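Long-range contacts in oxidoreductase NdmD (Pseudomonas putida, PDB 6ICM), which oxidises NADH and passes the electrons to the caffeine N-demethylases NdmA and NdmB, here represented by its plant-type [2Fe-2S] ferredoxin domain: residues D[46-51]-D[69-74]; D[4-9]-D[80-85]. One frame throughout, in Å; residues are numbered along the deposited sequence.

Interaction 1. Residues D[46-51]-D[69-74]. With FES (Fe2/s2 (inorganic) cluster), chain K.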
loop_
_atom_site.group_PDB
_atom_site.type_symbol
_atom_site.label_atom_id
_atom_site.label_comp_id
_atom_site.label_asym_id
_atom_site.label_seq_id
_atom_site.Cartn_x
_atom_site.Cartn_y
_atom_site.Cartn_z
ATOM N N THR D 46 14.356 24.483 -48.347
ATOM C CA THR D 46 14.532 23.983 -49.698
ATOM C C THR D 46 15.844 24.542 -50.227
ATOM O O THR D 46 16.342 25.564 -49.734
ATOM C CB THR D 46 13.361 24.361 -50.628
ATOM O OG1 THR D 46 13.598 25.630 -51.227
ATOM C CG2 THR D 46 12.089 24.472 -49.865
ATOM N N PRO D 47 16.451 23.868 -51.193
ATOM C CA PRO D 47 17.800 24.248 -51.609
ATOM C C PRO D 47 17.795 25.120 -52.848
ATOM O O PRO D 47 16.896 25.021 -53.679
ATOM C CB PRO D 47 18.455 22.891 -51.861
ATOM C CG PRO D 47 17.357 22.083 -52.375
ATOM C CD PRO D 47 16.094 22.538 -51.698
ATOM N N VAL D 48 18.803 25.973 -52.973
ATOM C CA VAL D 48 18.877 26.961 -54.037
ATOM C C VAL D 48 20.110 26.668 -54.884
ATOM O O VAL D 48 21.184 26.357 -54.346
ATOM C CB VAL D 48 18.929 28.376 -53.446
ATOM C CG1 VAL D 48 19.166 29.404 -54.529
ATOM C CG2 VAL D 48 17.652 28.642 -52.654
ATOM N N VAL D 49 19.944 26.741 -56.205
ATOM C CA VAL D 49 21.076 26.702 -57.134
ATOM C C VAL D 49 21.571 28.105 -57.462
ATOM O O VAL D 49 22.760 28.405 -57.321
ATOM C CB VAL D 49 20.705 25.932 -58.418
ATOM C CG1 VAL D 49 21.951 25.650 -59.200
ATOM C CG2 VAL D 49 20.005 24.640 -58.063
ATOM N N SER D 50 20.668 28.985 -57.888
ATOM C CA SER D 50 21.020 30.328 -58.324
ATOM C C SER D 50 20.051 31.332 -57.715
ATOM O O SER D 50 18.997 30.974 -57.191
ATOM C CB SER D 50 20.987 30.446 -59.852
ATOM O OG SER D 50 19.671 30.726 -60.295
ATOM N N GLY D 51 20.403 32.598 -57.814
ATOM C CA GLY D 51 19.497 33.645 -57.394
ATOM C C GLY D 51 19.989 34.332 -56.139
ATOM O O GLY D 51 20.711 33.746 -55.318
ATOM N N LYS D 69 22.584 28.884 -50.719
ATOM C CA LYS D 69 22.323 27.476 -50.948
ATOM C C LYS D 69 21.026 27.011 -50.282
ATOM O O LYS D 69 20.593 25.872 -50.530
ATOM C CB LYS D 69 23.527 26.644 -50.473
ATOM C CG LYS D 69 23.582 25.233 -51.065
ATOM C CD LYS D 69 24.528 24.299 -50.272
ATOM C CE LYS D 69 24.237 22.803 -50.561
ATOM N NZ LYS D 69 25.150 21.874 -49.808
ATOM N N TRP D 70 20.378 27.869 -49.482
ATOM C CA TRP D 70 19.136 27.523 -48.797
ATOM C C TRP D 70 18.212 28.727 -48.719
ATOM O O TRP D 70 18.649 29.878 -48.791
ATOM C CB TRP D 70 19.378 27.043 -47.374
ATOM C CG TRP D 70 20.375 25.992 -47.255
ATOM C CD1 TRP D 70 21.663 26.127 -46.826
ATOM C CD2 TRP D 70 20.188 24.612 -47.551
ATOM N NE1 TRP D 70 22.295 24.905 -46.837
ATOM C CE2 TRP D 70 21.409 23.957 -47.272
ATOM C CE3 TRP D 70 19.112 23.864 -48.016
ATOM C CZ2 TRP D 70 21.580 22.593 -47.453
ATOM C CZ3 TRP D 70 19.278 22.504 -48.189
ATOM C CH2 TRP D 70 20.506 21.882 -47.908
ATOM N N ILE D 71 16.925 28.439 -48.525
ATOM C CA ILE D 71 15.905 29.469 -48.359
ATOM C C ILE D 71 14.711 28.833 -47.667
ATOM O O ILE D 71 14.410 27.655 -47.873
ATOM C CB ILE D 71 15.491 30.115 -49.711
ATOM C CG1 ILE D 71 14.611 31.339 -49.457
ATOM C CG2 ILE D 71 14.730 29.124 -50.601
ATOM C CD1 ILE D 71 14.225 32.099 -50.669
ATOM N N MET D 72 14.033 29.619 -46.830
ATOM C CA MET D 72 12.803 29.215 -46.172
ATOM C C MET D 72 11.652 29.924 -46.879
ATOM O O MET D 72 11.420 31.124 -46.641
ATOM C CB MET D 72 12.845 29.581 -44.685
ATOM C CG MET D 72 14.200 29.326 -44.024
ATOM S SD MET D 72 14.721 27.584 -44.009
ATOM C CE MET D 72 13.222 26.862 -43.341
ATOM N N PRO D 73 10.932 29.254 -47.781
ATOM C CA PRO D 73 9.954 29.964 -48.622
ATOM C C PRO D 73 8.763 30.516 -47.876
ATOM O O PRO D 73 8.066 31.380 -48.425
ATOM C CB PRO D 73 9.518 28.899 -49.634
ATOM C CG PRO D 73 9.984 27.605 -49.069
ATOM C CD PRO D 73 11.208 27.903 -48.283
ATOM N N CYS D 74 8.499 30.060 -46.655
ATOM C CA CYS D 74 7.324 30.543 -45.951
ATOM C C CYS D 74 7.423 32.023 -45.617
ATOM O O CYS D 74 6.379 32.668 -45.446
ATOM C CB CYS D 74 7.112 29.742 -44.670
ATOM S SG CYS D 74 8.463 29.906 -43.481
HETATM FE FE1 FES K . 8.478 26.156 -40.672
HETATM FE FE2 FES K . 9.014 27.755 -43.195
HETATM S S1 FES K . 7.476 26.313 -42.608
HETATM S S2 FES K . 10.011 27.604 -41.231
#

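Interaction 2. Residues D[4-9]-D[80-85]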
loop_
_atom_site.group_PDB
_atom_site.type_symbol
_atom_site.label_atom_id
_atom_site.label_comp_id
_atom_site.label_asym_id
_atom_site.label_seq_id
_atom_site.Cartn_x
_atom_site.Cartn_y
_atom_site.Cartn_z
ATOM N N VAL D 4 10.475 35.109 -61.104
ATOM C CA VAL D 4 10.227 33.835 -61.792
ATOM C C VAL D 4 11.048 32.764 -61.065
ATOM O O VAL D 4 11.865 33.078 -60.210
ATOM C CB VAL D 4 10.621 33.903 -63.314
ATOM C CG1 VAL D 4 10.124 32.700 -64.112
ATOM C CG2 VAL D 4 10.145 35.185 -63.979
ATOM N N GLU D 5 10.870 31.496 -61.454
ATOM C CA GLU D 5 11.792 30.485 -60.939
ATOM C C GLU D 5 11.677 29.140 -61.654
ATOM O O GLU D 5 10.595 28.750 -62.111
ATOM C CB GLU D 5 11.547 30.258 -59.475
ATOM C CG GLU D 5 10.357 29.507 -59.254
ATOM C CD GLU D 5 9.771 29.938 -57.929
ATOM O OE1 GLU D 5 10.447 30.737 -57.232
ATOM O OE2 GLU D 5 8.615 29.526 -57.590
ATOM N N LEU D 6 12.785 28.383 -61.602
ATOM C CA LEU D 6 13.076 27.195 -62.407
ATOM C C LEU D 6 13.274 26.010 -61.458
ATOM O O LEU D 6 13.189 26.164 -60.241
ATOM C CB LEU D 6 14.330 27.470 -63.291
ATOM C CG LEU D 6 14.783 27.006 -64.699
ATOM C CD1 LEU D 6 15.911 27.927 -65.175
ATOM C CD2 LEU D 6 15.247 25.539 -64.806
ATOM N N LYS D 7 13.544 24.816 -62.011
ATOM C CA LYS D 7 13.834 23.621 -61.208
ATOM C C LYS D 7 14.756 22.656 -61.963
ATOM O O LYS D 7 15.065 22.842 -63.143
ATOM C CB LYS D 7 12.554 22.860 -60.828
ATOM C CG LYS D 7 11.368 23.669 -60.377
ATOM C CD LYS D 7 11.290 23.716 -58.914
ATOM C CE LYS D 7 9.849 23.653 -58.524
ATOM N NZ LYS D 7 9.203 22.460 -59.160
ATOM N N LYS D 8 15.187 21.591 -61.268
ATOM C CA LYS D 8 15.675 20.367 -61.912
ATOM C C LYS D 8 14.562 19.543 -62.556
ATOM O O LYS D 8 14.841 18.471 -63.109
ATOM C CB LYS D 8 16.353 19.456 -60.904
ATOM C CG LYS D 8 15.345 18.536 -60.190
ATOM C CD LYS D 8 16.001 17.399 -59.422
ATOM C CE LYS D 8 16.629 17.829 -58.107
ATOM N NZ LYS D 8 17.052 16.605 -57.365
ATOM N N THR D 9 13.304 19.959 -62.426
ATOM C CA THR D 9 12.179 19.368 -63.141
ATOM C C THR D 9 11.688 20.293 -64.243
ATOM O O THR D 9 10.736 19.957 -64.950
ATOM C CB THR D 9 11.036 19.049 -62.164
ATOM O OG1 THR D 9 10.136 18.123 -62.768
ATOM C CG2 THR D 9 10.267 20.305 -61.786
ATOM N N SER D 80 16.522 39.249 -56.484
ATOM C CA SER D 80 16.855 39.052 -57.867
ATOM C C SER D 80 15.543 38.874 -58.621
ATOM O O SER D 80 14.447 38.987 -58.047
ATOM C CB SER D 80 17.794 37.857 -58.013
ATOM O OG SER D 80 17.770 37.368 -59.332
ATOM N N LYS D 81 15.641 38.617 -59.917
ATOM C CA LYS D 81 14.461 38.480 -60.747
ATOM C C LYS D 81 14.116 37.027 -61.023
ATOM O O LYS D 81 12.936 36.693 -61.193
ATOM C CB LYS D 81 14.671 39.239 -62.062
ATOM C CG LYS D 81 13.392 39.594 -62.815
ATOM C CD LYS D 81 12.444 40.458 -61.982
ATOM C CE LYS D 81 12.539 41.934 -62.343
ATOM N NZ LYS D 81 11.709 42.780 -61.434
ATOM N N LYS D 82 15.122 36.160 -61.062
ATOM C CA LYS D 82 14.930 34.722 -61.155
ATOM C C LYS D 82 15.604 34.051 -59.964
ATOM O O LYS D 82 16.546 34.594 -59.377
ATOM C CB LYS D 82 15.505 34.158 -62.466
ATOM C CG LYS D 82 14.819 32.888 -62.944
ATOM C CD LYS D 82 15.579 32.210 -64.077
ATOM C CE LYS D 82 14.720 31.149 -64.768
ATOM N NZ LYS D 82 13.689 31.763 -65.666
ATOM N N ILE D 83 15.106 32.867 -59.610
ATOM C CA ILE D 83 15.680 32.027 -58.557
ATOM C C ILE D 83 15.453 30.574 -58.951
ATOM O O ILE D 83 14.355 30.212 -59.369
ATOM C CB ILE D 83 15.057 32.328 -57.168
ATOM C CG1 ILE D 83 15.471 31.270 -56.130
ATOM C CG2 ILE D 83 13.529 32.460 -57.252
ATOM C CD1 ILE D 83 14.836 31.444 -54.766
ATOM N N VAL D 84 16.470 29.728 -58.840
ATOM C CA VAL D 84 16.296 28.325 -59.221
ATOM C C VAL D 84 16.438 27.447 -57.988
ATOM O O VAL D 84 17.483 27.458 -57.322
ATOM C CB VAL D 84 17.282 27.899 -60.316
ATOM C CG1 VAL D 84 16.950 26.493 -60.780
ATOM C CG2 VAL D 84 17.204 28.854 -61.467
ATOM N N LEU D 85 15.387 26.689 -57.694
ATOM C CA LEU D 85 15.380 25.743 -56.588
ATOM C C LEU D 85 15.659 24.348 -57.113
ATOM O O LEU D 85 15.095 23.939 -58.129
ATOM C CB LEU D 85 14.044 25.752 -55.845
ATOM C CG LEU D 85 13.374 27.099 -55.612
ATOM C CD1 LEU D 85 12.072 26.833 -54.899
ATOM C CD2 LEU D 85 14.257 28.021 -54.811
#

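Interaction 1. Residues D[46-51]-D[69-74]
T46 holds OG1 in the crowded position between its backbone N and carbonyl carbon (chi1 88°), which sets CG2 anti to the carbonyl carbon; I71 puts CG2 in the same crowded position while CG1 runs anti to N (chi1 -170°). In this short antiparallel strand pair of the [2Fe-2S] ferredoxin domain, T46 and I71 form a hydrogen-bonded pair, and T46 N to I71 O, 3.2 Å, is nearly straight and lies almost along the C=O axis. I71 N returns a bond to T46 O. The third bond, V48 N to K69 O at 3.0 Å, is different: the donor sits well above the carbonyl plane. On the buried side, the T46 and I71 side chains lie side by side, and V48 CG2 crosses obliquely to meet I71 CG2 at 3.6 Å. T46 CG2 meets the P73 ring tip to tip, 3.9 Å from P73 CG. An alanine in place of T46 would probably loosen this packing, since it lacks both the methyl that meets P73 and the hydroxyl beside I71 CG2. On the other side, the non-hydrogen-bonded pair P47 and W70 brings P47 CB to 3.8 Å from W70 CZ3, with T46 O near the plane of the indole at its edge. Flanking P73, M72 CE lies near cluster S2 and C74 SG binds FE2 at 2.2 Å, an iron shared with C44.

Interaction 2. Residues D[4-9]-D[80-85]
Strands 4-6 and 82-85 run parallel, their short axes 4.7 Å apart at closest approach and inclined by 28°, with V4 beside K82, E5 beside I83 and L6 beside V84. This is the parallel pairing of the N- and C-terminal strands in the beta-grasp fold of the ferredoxin domain. The firmest bond is at its start, where V4 N meets K81 O at 2.9 Å nearly along the C=O axis; further on, those from I83 N to V4 O and from L85 N to L6 O are weak. One face carries V4, L6, K82 and V84. There L6 and V84 lie side by side, L6 CB 3.7 Å from V84 CG2, while the K82 chain stays extended until a bend at its last torsion and crosses L6 obliquely, bringing CE to 3.5 Å from L6 CD1. Both V4 and K82 touch I12. E5 and I83 lie alongside each other on the buried face, E5 against L21 and C25 of helix 21-27 and I83 against L53. Further along, K7 CA makes a CH...O contact with L85 O. Before the second strand, S80 OG donates to K82 O at 3.0 Å, in the carbonyl plane and on a lone pair.

From the N terminus, strand 3-6 pairs with nearby strand 13-15 on one edge and, on the other, with strand 82-85 near the C terminus, so interaction 2 closes a loop of 70 residues. Within that loop lie helix 21-27, the cluster-binding cysteines and both segments of interaction 1, which closes a much shorter loop of 17 residues containing helix 62-65. The two contacts therefore nest without crossing, their centres about 9 Å apart. They meet at the bulge of V49 and S50, both facing V84: V49 N to V84 O, 2.8 Å, is a probable hydrogen bond, as is V84 N to S50 O. Through it the terminal strands join the strand pair beside the cluster.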